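Local coordinates for pyroglutamyl-peptidase I (Fervidobacterium islandicum, PDB 6LTQ), which probably removes pyroglutamate residues from the amino terminus of peptides by hydrolysis, as pyrrolidone carboxyl peptidases do, in a thermophilic, keratin-degrading bacterium, at residues Pro199-Thr202 / Leu203-Thr207; Pro32-Arg35 / Ile36-Leu40; Ala135-Leu138 / Lys139-Ile143; Ala209-Leu212 / Ile213-Leu217. All coordinates share one frame; numbering follows the deposited sequence.

Contact 1: residues Pro199-Thr202 / Leu203-Thr207; sequences PSMT and LELQT
Thr202 OG1 accepts the backbone N-H of Leu205 over 3.2 Å, taking up an amide that has no earlier helical carbonyl to meet. With OG1 set between its own backbone N and carbonyl carbon (chi1 66°), the hydroxyl faces the first turn. It also gives its proton to a water at 2.8 Å from OG1, and that water donates in turn to Glu204 OE1. A short side chain with an oxygen close to the backbone suits this N-cap at the start of helix 203-215, where Thr202 O then receives Gln206 N in the first regular helical bond, 3.0 Å long and nearly straight. Gln206 reaches back with its amide: NE2 donates to Met201 O at 3.0 Å from above the carbonyl plane, and the same nitrogen also bonds Pro182 O. A leucine in place of Gln206 would probably leave both the Met201 and Pro182 carbonyls without this donor and loosen the incoming loop from the helix. Beside the amide, Met201 lays its thioether chain across Leu205, with Met201 CG 3.7 Å from Leu205 CD2. Its SD rests on Gln206 CG. One turn on, Leu203 O takes two donors, Thr207 N and Thr207 OG1.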
loop_
_atom_site.group_PDB
_atom_site.type_symbol
_atom_site.label_atom_id
_atom_site.label_comp_id
_atom_site.label_asym_id
_atom_site.label_seq_id
_atom_site.Cartn_x
_atom_site.Cartn_y
_atom_site.Cartn_z
ATOM N N PRO D 199 0.595 -8.708 -4.811
ATOM C CA PRO D 199 1.874 -9.131 -5.395
ATOM C C PRO D 199 2.047 -10.644 -5.372
ATOM O O PRO D 199 1.463 -11.347 -4.553
ATOM C CB PRO D 199 2.936 -8.464 -4.501
ATOM C CG PRO D 199 2.214 -7.510 -3.605
ATOM C CD PRO D 199 0.767 -7.978 -3.538
ATOM N N SER D 200 2.923 -11.133 -6.254
ATOM C CA SER D 200 3.219 -12.560 -6.318
ATOM C C SER D 200 4.648 -12.752 -6.808
ATOM O O SER D 200 5.307 -11.809 -7.239
ATOM C CB SER D 200 2.213 -13.276 -7.228
ATOM O OG SER D 200 2.378 -12.832 -8.564
ATOM N N MET D 201 5.134 -13.994 -6.734
ATOM C CA MET D 201 6.439 -14.322 -7.295
ATOM C C MET D 201 6.381 -15.768 -7.771
ATOM O O MET D 201 5.867 -16.626 -7.049
ATOM C CB MET D 201 7.564 -14.119 -6.266
ATOM C CG MET D 201 8.995 -14.354 -6.816
ATOM S SD MET D 201 10.231 -14.137 -5.510
ATOM C CE MET D 201 10.384 -12.340 -5.459
ATOM N N THR D 202 6.856 -16.023 -8.991
ATOM C CA THR D 202 6.743 -17.376 -9.542
ATOM C C THR D 202 7.447 -18.393 -8.651
ATOM O O THR D 202 8.406 -18.077 -7.940
ATOM C CB THR D 202 7.329 -17.461 -10.961
ATOM O OG1 THR D 202 8.744 -17.238 -10.922
ATOM C CG2 THR D 202 6.672 -16.443 -11.895
ATOM N N LEU D 203 6.954 -19.638 -8.711
ATOM C CA LEU D 203 7.604 -20.727 -7.984
ATOM C C LEU D 203 9.059 -20.861 -8.402
ATOM O O LEU D 203 9.946 -21.100 -7.562
ATOM C CB LEU D 203 6.859 -22.044 -8.236
ATOM C CG LEU D 203 7.462 -23.268 -7.527
ATOM C CD1 LEU D 203 7.358 -23.140 -5.991
ATOM C CD2 LEU D 203 6.771 -24.536 -8.019
ATOM N N GLU D 204 9.341 -20.676 -9.696
ATOM C CA GLU D 204 10.711 -20.818 -10.168
ATOM C C GLU D 204 11.648 -19.823 -9.483
ATOM O O GLU D 204 12.731 -20.194 -9.005
ATOM C CB GLU D 204 10.755 -20.671 -11.695
ATOM C CG GLU D 204 9.737 -21.576 -12.443
ATOM C CD GLU D 204 8.340 -20.948 -12.598
ATOM O OE1 GLU D 204 8.154 -20.099 -13.504
ATOM O OE2 GLU D 204 7.411 -21.318 -11.848
ATOM N N LEU D 205 11.229 -18.563 -9.380
ATOM C CA LEU D 205 12.093 -17.561 -8.757
ATOM C C LEU D 205 12.188 -17.766 -7.245
ATOM O O LEU D 205 13.276 -17.634 -6.667
ATOM C CB LEU D 205 11.592 -16.148 -9.090
ATOM C CG LEU D 205 12.522 -15.008 -8.652
ATOM C CD1 LEU D 205 13.929 -15.141 -9.261
ATOM C CD2 LEU D 205 11.898 -13.632 -8.979
ATOM N N GLN D 206 11.075 -18.109 -6.587
ATOM C CA GLN D 206 11.138 -18.392 -5.151
ATOM C C GLN D 206 12.053 -19.582 -4.867
ATOM O O GLN D 206 12.823 -19.576 -3.899
ATOM C CB GLN D 206 9.747 -18.684 -4.586
ATOM C CG GLN D 206 8.754 -17.552 -4.691
ATOM C CD GLN D 206 7.593 -17.762 -3.769
ATOM O OE1 GLN D 206 7.734 -18.379 -2.706
ATOM N NE2 GLN D 206 6.430 -17.265 -4.159
ATOM N N THR D 207 11.963 -20.625 -5.695
ATOM C CA THR D 207 12.832 -21.784 -5.517
ATOM C C THR D 207 14.289 -21.401 -5.723
ATOM O O THR D 207 15.169 -21.817 -4.955
ATOM C CB THR D 207 12.406 -22.896 -6.472
ATOM O OG1 THR D 207 11.043 -23.246 -6.198
ATOM C CG2 THR D 207 13.275 -24.129 -6.286
HETATM O O HOH W 1 9.480 -17.277 -13.639
#

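Contact 2: residues Pro32-Arg35 / Ile36-Leu40; sequences PSMR and IVKRL
The guanidinium of Arg35 has the ammonium of Lys38 near it, approaching obliquely to its plane, with Arg35 NE 4.2 Å from Lys38 NZ. These are like charges, and the closer touch is of Lys38 NZ on a methylene, Arg35 CD, at 3.4 Å. Arg35 folds over twice, at chi2 (-86°) and chi3 (-56°), which carries its flat end toward Arg39, whose guanidinium comes no nearer than 4.8 Å between Arg35 NH1 and Arg39 NH2. Leu203 of helix 203-215 lies against both guanidinium ends. The neighbouring positive charges would be expected to disfavour each other slightly; Arg35 NH2 has a long, weak ion pair with Glu186 as some compensation. Long, flexible side chains suit this side of the helix, since their alkyl parts can pack while their charged ends stay at its partly open side.

Peptide groups form the other flat surfaces, joined by regular i to i+4 bonds. Lys38 N meets Met34 O at 3.0 Å, and Arg39 N meets Arg35 O at 2.9 Å. Side chains lean back over earlier carbonyls: Ile36 CG1 sits 3.2 Å from Pro32 O, and Val37 CG2 lies equally near Ser33 O. Pro32 fits the first turn because its ring nitrogen has no proton to place. Ser33 OG bonds outside the segments, to Asn31 OD1 and Phe22 N, tying the helix start to the strand before it. Ile36 packs on Leu81 and Val37 on Thr52 and Ile54, presenting branched aliphatic groups to the sheet, as expected of the helix in a beta-alpha-beta crossover, here strand 15-22, helix 32-40 and strand 48-55.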
loop_
_atom_site.group_PDB
_atom_site.type_symbol
_atom_site.label_atom_id
_atom_site.label_comp_id
_atom_site.label_asym_id
_atom_site.label_seq_id
_atom_site.Cartn_x
_atom_site.Cartn_y
_atom_site.Cartn_z
ATOM N N PRO D 32 3.205 -21.901 -1.026
ATOM C CA PRO D 32 4.528 -21.843 -1.669
ATOM C C PRO D 32 5.637 -22.496 -0.859
ATOM O O PRO D 32 6.575 -23.044 -1.451
ATOM C CB PRO D 32 4.773 -20.329 -1.843
ATOM C CG PRO D 32 3.909 -19.686 -0.796
ATOM C CD PRO D 32 2.673 -20.555 -0.734
ATOM N N SER D 33 5.603 -22.403 0.473
ATOM C CA SER D 33 6.631 -23.075 1.270
ATOM C C SER D 33 6.615 -24.587 1.036
ATOM O O SER D 33 7.671 -25.203 0.864
ATOM C CB SER D 33 6.492 -22.732 2.754
ATOM O OG SER D 33 5.254 -23.132 3.305
ATOM N N MET D 34 5.431 -25.200 1.052
ATOM C CA MET D 34 5.339 -26.644 0.806
ATOM C C MET D 34 5.847 -26.997 -0.593
ATOM O O MET D 34 6.627 -27.945 -0.760
ATOM C CB MET D 34 3.886 -27.100 0.994
ATOM C CG MET D 34 3.589 -28.634 0.838
ATOM S SD MET D 34 1.859 -28.904 1.277
ATOM C CE MET D 34 1.637 -30.576 0.659
ATOM N N ARG D 35 5.455 -26.221 -1.612
ATOM C CA ARG D 35 5.890 -26.538 -2.975
ATOM C C ARG D 35 7.403 -26.443 -3.132
ATOM O O ARG D 35 8.010 -27.296 -3.788
ATOM C CB ARG D 35 5.220 -25.615 -3.989
ATOM C CG ARG D 35 3.728 -25.718 -4.006
ATOM C CD ARG D 35 3.267 -26.832 -4.921
ATOM N NE ARG D 35 3.783 -26.671 -6.274
ATOM C CZ ARG D 35 3.119 -26.067 -7.253
ATOM N NH1 ARG D 35 3.663 -25.969 -8.461
ATOM N NH2 ARG D 35 1.914 -25.556 -7.024
ATOM N N ILE D 36 8.034 -25.413 -2.550
ATOM C CA ILE D 36 9.492 -25.280 -2.653
ATOM C C ILE D 36 10.186 -26.445 -1.962
ATOM O O ILE D 36 11.206 -26.960 -2.444
ATOM C CB ILE D 36 9.978 -23.942 -2.059
ATOM C CG1 ILE D 36 9.461 -22.743 -2.847
ATOM C CG2 ILE D 36 11.522 -23.900 -1.994
ATOM C CD1 ILE D 36 9.876 -21.415 -2.185
ATOM N N VAL D 37 9.687 -26.830 -0.784
ATOM C CA VAL D 37 10.308 -27.926 -0.052
ATOM C C VAL D 37 10.230 -29.210 -0.880
ATOM O O VAL D 37 11.223 -29.938 -1.018
ATOM C CB VAL D 37 9.642 -28.093 1.327
ATOM C CG1 VAL D 37 10.073 -29.429 1.962
ATOM C CG2 VAL D 37 10.011 -26.932 2.265
ATOM N N LYS D 38 9.063 -29.471 -1.476
ATOM C CA LYS D 38 8.908 -30.636 -2.351
ATOM C C LYS D 38 9.853 -30.544 -3.536
ATOM O O LYS D 38 10.471 -31.538 -3.928
ATOM C CB LYS D 38 7.461 -30.757 -2.844
ATOM C CG LYS D 38 6.427 -31.069 -1.760
ATOM C CD LYS D 38 5.016 -31.219 -2.373
ATOM C CE LYS D 38 4.670 -30.061 -3.332
ATOM N NZ LYS D 38 3.227 -30.004 -3.723
ATOM N N ARG D 39 9.971 -29.360 -4.136
ATOM C CA ARG D 39 10.860 -29.217 -5.283
ATOM C C ARG D 39 12.316 -29.486 -4.911
ATOM O O ARG D 39 13.047 -30.125 -5.673
ATOM C CB ARG D 39 10.704 -27.830 -5.902
ATOM C CG ARG D 39 11.527 -27.650 -7.150
ATOM C CD ARG D 39 10.970 -26.534 -8.002
ATOM N NE ARG D 39 9.759 -26.939 -8.706
ATOM C CZ ARG D 39 9.176 -26.203 -9.645
ATOM N NH1 ARG D 39 9.699 -25.028 -9.983
ATOM N NH2 ARG D 39 8.073 -26.632 -10.242
ATOM N N LEU D 40 12.758 -28.999 -3.758
ATOM C CA LEU D 40 14.150 -29.106 -3.351
ATOM C C LEU D 40 14.459 -30.447 -2.680
ATOM O O LEU D 40 15.634 -30.706 -2.334
ATOM C CB LEU D 40 14.528 -27.933 -2.455
ATOM C CG LEU D 40 14.633 -26.590 -3.194
ATOM C CD1 LEU D 40 15.133 -25.448 -2.291
ATOM C CD2 LEU D 40 15.491 -26.662 -4.483
#

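Contact 3: residues Ala135-Leu138 / Lys139-Ile143; sequences AELL and KKKKI
Leu138 and Ile143 are joined in a Schellman motif that ends helix 131-140. Ile143 N donates to Leu138 O at 3.0 Å, from above the carbonyl plane, and inside this loop Lys142 N bonds Lys139 O at 2.7 Å. The turn requires positive phi at Lys142 (72°), a conformation glycine takes most easily, here accepted by a lysine whose side chain packs near Glu186 of the second subunit. The two residues closing the motif are aliphatic, as is usual there: Leu138 CD2 lies 4.4 Å from Ile143 CD1, and both pack on Ile90 of the sheet, while Ile143 also meets Leu205, Ala209 and Leu212 of helix 203-215. On the outer face, Glu136 and Lys140 run side by side in the same direction, forming a long salt bridge of 4.0 Å between Glu136 OE1 and Lys140 NZ that is probably weak in solvent. Lys139 sends its ammonium elsewhere, to Ala145 O and to Glu196 of the second subunit, so a long, charged chain suits this position at the subunit boundary. Lys141 NZ bonds a glycerol, probably from the crystallisation liquor. With CG placed beside its backbone N (chi1 -59°), Lys141 brings that methylene back over the preceding turn, 3.2 Å from Leu137 O.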
loop_
_atom_site.group_PDB
_atom_site.type_symbol
_atom_site.label_atom_id
_atom_site.label_comp_id
_atom_site.label_asym_id
_atom_site.label_seq_id
_atom_site.Cartn_x
_atom_site.Cartn_y
_atom_site.Cartn_z
ATOM N N ALA D 135 20.192 -10.987 2.500
ATOM C CA ALA D 135 19.445 -10.037 1.673
ATOM C C ALA D 135 20.327 -9.454 0.591
ATOM O O ALA D 135 19.902 -9.315 -0.561
ATOM C CB ALA D 135 18.862 -8.916 2.541
ATOM N N GLU D 136 21.571 -9.125 0.937
ATOM C CA GLU D 136 22.459 -8.531 -0.048
ATOM C C GLU D 136 22.809 -9.529 -1.147
ATOM O O GLU D 136 22.884 -9.158 -2.319
ATOM C CB GLU D 136 23.716 -8.008 0.637
ATOM C CG GLU D 136 23.662 -6.516 0.893
ATOM C CD GLU D 136 23.852 -5.714 -0.393
ATOM O OE1 GLU D 136 24.908 -5.064 -0.540
ATOM O OE2 GLU D 136 22.944 -5.740 -1.253
ATOM N N LEU D 137 23.003 -10.800 -0.789
ATOM C CA LEU D 137 23.286 -11.829 -1.792
ATOM C C LEU D 137 22.127 -11.991 -2.761
ATOM O O LEU D 137 22.325 -12.045 -3.985
ATOM C CB LEU D 137 23.568 -13.175 -1.120
ATOM C CG LEU D 137 24.045 -14.244 -2.115
ATOM C CD1 LEU D 137 25.291 -14.934 -1.574
ATOM C CD2 LEU D 137 22.981 -15.255 -2.409
ATOM N N LEU D 138 20.903 -12.097 -2.233
ATOM C CA LEU D 138 19.733 -12.268 -3.091
ATOM C C LEU D 138 19.558 -11.089 -4.052
ATOM O O LEU D 138 19.356 -11.288 -5.259
ATOM C CB LEU D 138 18.489 -12.449 -2.233
ATOM C CG LEU D 138 18.468 -13.783 -1.473
ATOM C CD1 LEU D 138 17.282 -13.842 -0.529
ATOM C CD2 LEU D 138 18.444 -14.951 -2.465
ATOM N N LYS D 139 19.715 -9.858 -3.551
ATOM C CA LYS D 139 19.560 -8.691 -4.425
ATOM C C LYS D 139 20.631 -8.685 -5.505
ATOM O O LYS D 139 20.359 -8.382 -6.675
ATOM C CB LYS D 139 19.648 -7.375 -3.640
ATOM C CG LYS D 139 18.534 -7.080 -2.614
ATOM C CD LYS D 139 18.933 -5.832 -1.818
ATOM C CE LYS D 139 18.018 -5.622 -0.633
ATOM N NZ LYS D 139 16.699 -5.074 -1.094
ATOM N N LYS D 140 21.847 -9.091 -5.143
ATOM C CA LYS D 140 22.929 -8.998 -6.108
ATOM C C LYS D 140 22.712 -10.006 -7.208
ATOM O O LYS D 140 23.198 -9.857 -8.337
ATOM C CB LYS D 140 24.191 -9.276 -5.355
ATOM C CG LYS D 140 25.034 -8.074 -5.367
ATOM C CD LYS D 140 23.923 -6.973 -4.809
ATOM C CE LYS D 140 24.468 -5.515 -4.980
ATOM N NZ LYS D 140 25.777 -4.920 -4.414
ATOM N N LYS D 141 21.985 -11.068 -6.876
ATOM C CA LYS D 141 21.529 -12.062 -7.846
ATOM C C LYS D 141 20.195 -11.687 -8.506
ATOM O O LYS D 141 19.525 -12.559 -9.086
ATOM C CB LYS D 141 21.353 -13.427 -7.173
ATOM C CG LYS D 141 22.634 -13.960 -6.530
ATOM C CD LYS D 141 23.682 -14.293 -7.585
ATOM C CE LYS D 141 24.942 -14.824 -6.904
ATOM N NZ LYS D 141 25.943 -15.327 -7.875
ATOM N N LYS D 142 19.770 -10.428 -8.355
ATOM C CA LYS D 142 18.602 -9.849 -9.035
ATOM C C LYS D 142 17.273 -10.384 -8.508
ATOM O O LYS D 142 16.279 -10.446 -9.247
ATOM C CB LYS D 142 18.680 -10.041 -10.554
ATOM C CG LYS D 142 19.991 -9.518 -11.166
ATOM C CD LYS D 142 19.977 -9.697 -12.674
ATOM C CE LYS D 142 21.356 -9.464 -13.262
ATOM N NZ LYS D 142 21.845 -8.092 -12.975
ATOM N N ILE D 143 17.225 -10.766 -7.240
ATOM C CA ILE D 143 15.998 -11.259 -6.628
ATOM C C ILE D 143 15.545 -10.251 -5.581
ATOM O O ILE D 143 16.290 -9.983 -4.623
ATOM C CB ILE D 143 16.192 -12.655 -6.015
ATOM C CG1 ILE D 143 16.683 -13.636 -7.092
ATOM C CG2 ILE D 143 14.896 -13.146 -5.418
ATOM C CD1 ILE D 143 16.848 -15.087 -6.593
#

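Contact 4: residues Ala209-Leu212 / Ile213-Leu217; sequences AVRL and ILENL
Asn216 ND2 donates to Leu212 O over 2.8 Å along an almost straight line, on a lone pair of the carbonyl and within the plane of its own amide. Setting CG beside the backbone N (chi1 -68°) swings the amide back onto the last turn. Asn216 N makes only a weak bond to that oxygen and also bonds Ile213 O, at 3.2 Å; the short side-chain amide thus supplies the strong donor to Leu212 O at the helix end. Before it, Glu215 N meets Arg211 O at 2.8 Å. The side chains of these two lie alongside each other, guanidinium and carboxylate planes 68° apart; Glu215 OE2 touches Arg211 CD at 3.5 Å, whereas Arg211 NE stays 4.9 Å from Glu215 OE2, too far for a salt bridge. An alanine at Glu215 is likely to bare the Arg211 methylenes and remove the nearby negative charge that should partly offset its guanidinium. On the buried face, Val210 CG1 meets Leu214 CD1 at 4.2 Å, branched hydrocarbons filling the side turned to the sheet. Leu212 touches Lys141, in the loop after helix 131-140, while Val210 packs against Leu19 and Leu81, Leu214 against Val17 and Leu79, and both against Leu40 of helix 32-40.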
loop_
_atom_site.group_PDB
_atom_site.type_symbol
_atom_site.label_atom_id
_atom_site.label_comp_id
_atom_site.label_asym_id
_atom_site.label_seq_id
_atom_site.Cartn_x
_atom_site.Cartn_y
_atom_site.Cartn_z
ATOM N N ALA D 209 15.569 -18.539 -5.096
ATOM C CA ALA D 209 16.017 -17.776 -3.937
ATOM C C ALA D 209 16.430 -18.701 -2.796
ATOM O O ALA D 209 17.507 -18.545 -2.210
ATOM C CB ALA D 209 14.920 -16.814 -3.483
ATOM N N VAL D 210 15.585 -19.685 -2.481
ATOM C CA VAL D 210 15.895 -20.601 -1.390
ATOM C C VAL D 210 17.109 -21.452 -1.748
ATOM O O VAL D 210 17.962 -21.731 -0.893
ATOM C CB VAL D 210 14.663 -21.452 -1.048
ATOM C CG1 VAL D 210 15.016 -22.513 -0.000
ATOM C CG2 VAL D 210 13.533 -20.532 -0.522
ATOM N N ARG D 211 17.216 -21.853 -3.020
ATOM C CA ARG D 211 18.393 -22.587 -3.495
ATOM C C ARG D 211 19.663 -21.793 -3.247
ATOM O O ARG D 211 20.646 -22.318 -2.713
ATOM C CB ARG D 211 18.171 -22.943 -4.972
ATOM C CG ARG D 211 19.214 -23.819 -5.688
ATOM C CD ARG D 211 19.554 -23.408 -7.077
ATOM N NE ARG D 211 18.353 -23.404 -7.921
ATOM C CZ ARG D 211 18.260 -23.180 -9.239
ATOM N NH1 ARG D 211 19.316 -23.151 -10.037
ATOM N NH2 ARG D 211 17.018 -23.189 -9.803
ATOM N N LEU D 212 19.622 -20.495 -3.536
ATOM C CA LEU D 212 20.794 -19.654 -3.340
ATOM C C LEU D 212 21.162 -19.518 -1.868
ATOM O O LEU D 212 22.346 -19.375 -1.533
ATOM C CB LEU D 212 20.574 -18.269 -3.954
ATOM C CG LEU D 212 20.699 -18.177 -5.478
ATOM C CD1 LEU D 212 20.012 -16.904 -6.015
ATOM C CD2 LEU D 212 22.175 -18.228 -5.889
ATOM N N ILE D 213 20.166 -19.471 -0.980
ATOM C CA ILE D 213 20.478 -19.411 0.445
ATOM C C ILE D 213 21.205 -20.686 0.867
ATOM O O ILE D 213 22.234 -20.645 1.553
ATOM C CB ILE D 213 19.207 -19.190 1.280
ATOM C CG1 ILE D 213 18.563 -17.819 0.983
ATOM C CG2 ILE D 213 19.538 -19.307 2.777
ATOM C CD1 ILE D 213 17.181 -17.678 1.597
ATOM N N LEU D 214 20.675 -21.837 0.444
ATOM C CA LEU D 214 21.284 -23.119 0.792
ATOM C C LEU D 214 22.684 -23.242 0.212
ATOM O O LEU D 214 23.600 -23.728 0.887
ATOM C CB LEU D 214 20.404 -24.261 0.298
ATOM C CG LEU D 214 19.066 -24.430 1.013
ATOM C CD1 LEU D 214 18.151 -25.369 0.225
ATOM C CD2 LEU D 214 19.248 -24.894 2.475
ATOM N N GLU D 215 22.881 -22.786 -1.031
ATOM C CA GLU D 215 24.191 -22.906 -1.663
ATOM C C GLU D 215 25.243 -22.026 -1.005
ATOM O O GLU D 215 26.434 -22.321 -1.130
ATOM C CB GLU D 215 24.124 -22.535 -3.147
ATOM C CG GLU D 215 23.558 -23.598 -4.055
ATOM C CD GLU D 215 23.428 -23.116 -5.493
ATOM O OE1 GLU D 215 23.779 -21.948 -5.762
ATOM O OE2 GLU D 215 22.914 -23.875 -6.338
ATOM N N ASN D 216 24.850 -20.948 -0.322
ATOM C CA ASN D 216 25.822 -19.986 0.186
ATOM C C ASN D 216 25.836 -19.907 1.712
ATOM O O ASN D 216 26.340 -18.929 2.274
ATOM C CB ASN D 216 25.556 -18.612 -0.433
ATOM C CG ASN D 216 25.856 -18.589 -1.914
ATOM O OD1 ASN D 216 27.003 -18.398 -2.314
ATOM N ND2 ASN D 216 24.827 -18.805 -2.742
ATOM N N LEU D 217 25.334 -20.949 2.380
ATOM C CA LEU D 217 25.074 -20.903 3.813
ATOM C C LEU D 217 26.324 -20.561 4.611
ATOM O O LEU D 217 26.239 -19.909 5.657
ATOM C CB LEU D 217 24.508 -22.247 4.264
ATOM C CG LEU D 217 23.458 -22.280 5.370
ATOM C CD1 LEU D 217 22.571 -21.046 5.329
ATOM C CD2 LEU D 217 22.624 -23.528 5.212
#

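Along the chain the order is contact 2, contact 3, contact 1, contact 4. Contacts 1 and 4, with centres about 15 Å apart, occupy the start and end of helix 203-215, which links the other two. Contact 2, on helix 32-40, touches both, and toward contact 1 Gln206 CB meets Ile36 CD1 at 3.6 Å. Contact 3 adjoins the same helix and its end through Ile143, Leu138 and Leu137, while contacts 2 and 3 stay about 10 Å apart at their nearest atoms. Helix 203-215 thus joins helix 32-40 to the end of helix 131-140 beside the mixed sheet, and contacts 1 and 3 also meet the second subunit.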